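DNA repair and telomere maintenance protein nbs1 (Schizosaccharomyces pombe, PDB 3HUF) serves as the phosphoprotein-binding adaptor of the MRN complex, which repairs DNA double-strand breaks and maintains telomeres, and binds phosphorylated Ctp1. Local coordinates at residues Y167-L170 against V174-D177. Residues are numbered along the deposited sequence; the frame is centred on the assembly and turned at random.
Sequences YAFL and VIID
Ile175 reaches from its strand to the flank of the last turn of the helix, where it meets Phe169, and its terminal methyl does most of the touching. Ile175 CD1 lies 3.8 Å from Phe169 CB and equally close to the backbone N of Phe169, so the methyl rests on helix backbone as well as on side chain. It also meets the start of the phenyl ring: Ile175 CD1 is 3.9 Å from Phe169 CD1, arriving at the ring edge close to its plane. The two side chains cross at about a right angle. Behind this geometry is a nearly straight isoleucine chain: CG1 stands beside the backbone N (chi1 -65°) and opposite the carbonyl carbon, and chi2 of 170° carries CD1 out to full length. The other edge of the contact is looser. There Ala168 aims its short methyl at the strand, but Ala168 CB gets no nearer than 4.3 Å to Ile175 CG1. In the fold, this is the return leg of a beta-alpha-beta crossover in the first BRCT domain: strand 150-152, helix 163-170, then strand 174-176, an outermost strand of the four-stranded parallel sheet. Val174 and Ile176 share backbone hydrogen bonds with Phe151 of the neighbouring strand, while Ala168 packs its side chain on the same Phe151. All three residues that touch are buried, and the Phe169 ring goes on to meet the ring of Phe215. The partly exposed residues sit to the sides: Val174 points away from the helix and packs on Leu202 and Phe205 of helix 198-209, and Tyr167 leans on His242 and Leu243 of helix 238-246, in the second BRCT domain.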
loop_
_atom_site.group_PDB
_atom_site.type_symbol
_atom_site.label_atom_id
_atom_site.label_comp_id
_atom_site.label_asym_id
_atom_site.label_seq_id
_atom_site.Cartn_x
_atom_site.Cartn_y
_atom_site.Cartn_z
ATOM N N TYR A 167 -2.798 10.637 -10.680
ATOM C CA TYR A 167 -1.955 10.942 -9.548
ATOM C C TYR A 167 -1.230 9.716 -9.016
ATOM O O TYR A 167 -0.019 9.772 -8.804
ATOM C CB TYR A 167 -2.762 11.615 -8.439
ATOM C CG TYR A 167 -1.895 12.169 -7.331
ATOM C CD1 TYR A 167 -0.777 12.966 -7.618
ATOM C CD2 TYR A 167 -2.190 11.908 -5.994
ATOM C CE1 TYR A 167 0.021 13.480 -6.609
ATOM C CE2 TYR A 167 -1.402 12.427 -4.977
ATOM C CZ TYR A 167 -0.307 13.207 -5.283
ATOM O OH TYR A 167 0.470 13.683 -4.253
ATOM N N ALA A 168 -1.961 8.606 -8.839
ATOM C CA ALA A 168 -1.362 7.352 -8.409
ATOM C C ALA A 168 -0.275 6.890 -9.372
ATOM O O ALA A 168 0.811 6.489 -8.949
ATOM C CB ALA A 168 -2.407 6.285 -8.260
ATOM N N PHE A 169 -0.569 6.943 -10.669
ATOM C CA PHE A 169 0.410 6.594 -11.694
ATOM C C PHE A 169 1.711 7.391 -11.553
ATOM O O PHE A 169 2.815 6.836 -11.611
ATOM C CB PHE A 169 -0.193 6.858 -13.076
ATOM C CG PHE A 169 0.635 6.345 -14.198
ATOM C CD1 PHE A 169 0.689 4.984 -14.465
ATOM C CD2 PHE A 169 1.360 7.219 -15.002
ATOM C CE1 PHE A 169 1.445 4.500 -15.513
ATOM C CE2 PHE A 169 2.111 6.740 -16.050
ATOM C CZ PHE A 169 2.160 5.382 -16.305
ATOM N N LEU A 170 1.563 8.701 -11.373
ATOM C CA LEU A 170 2.700 9.606 -11.311
ATOM C C LEU A 170 3.555 9.456 -10.058
ATOM O O LEU A 170 4.780 9.548 -10.147
ATOM C CB LEU A 170 2.243 11.053 -11.476
ATOM C CG LEU A 170 1.920 11.428 -12.922
ATOM C CD1 LEU A 170 1.135 12.711 -12.952
ATOM C CD2 LEU A 170 3.202 11.572 -13.713
ATOM N N VAL A 174 1.316 1.370 -7.361
ATOM C CA VAL A 174 0.899 0.230 -8.170
ATOM C C VAL A 174 -0.614 0.320 -8.416
ATOM O O VAL A 174 -1.406 0.383 -7.490
ATOM C CB VAL A 174 1.266 -1.110 -7.463
ATOM C CG1 VAL A 174 0.838 -2.315 -8.307
ATOM C CG2 VAL A 174 2.763 -1.171 -7.177
ATOM N N ILE A 175 -1.019 0.343 -9.685
ATOM C CA ILE A 175 -2.428 0.485 -9.999
ATOM C C ILE A 175 -3.041 -0.886 -10.222
ATOM O O ILE A 175 -2.549 -1.689 -10.994
ATOM C CB ILE A 175 -2.648 1.434 -11.206
ATOM C CG1 ILE A 175 -2.185 2.858 -10.840
ATOM C CG2 ILE A 175 -4.124 1.410 -11.665
ATOM C CD1 ILE A 175 -2.140 3.772 -12.030
ATOM N N ILE A 176 -4.109 -1.179 -9.502
ATOM C CA ILE A 176 -4.724 -2.481 -9.644
ATOM C C ILE A 176 -6.179 -2.297 -10.023
ATOM O O ILE A 176 -6.666 -1.162 -10.120
ATOM C CB ILE A 176 -4.599 -3.298 -8.333
ATOM C CG1 ILE A 176 -5.127 -2.483 -7.145
ATOM C CG2 ILE A 176 -3.149 -3.732 -8.122
ATOM C CD1 ILE A 176 -5.080 -3.220 -5.821
ATOM N N ASP A 177 -6.872 -3.408 -10.215
ATOM C CA ASP A 177 -8.298 -3.350 -10.411
ATOM C C ASP A 177 -9.014 -4.497 -9.729
ATOM O O ASP A 177 -8.413 -5.270 -8.988
ATOM C CB ASP A 177 -8.666 -3.241 -11.904
ATOM C CG ASP A 177 -8.246 -4.454 -12.731
ATOM O OD1 ASP A 177 -8.323 -4.336 -13.962
ATOM O OD2 ASP A 177 -7.864 -5.526 -12.204
#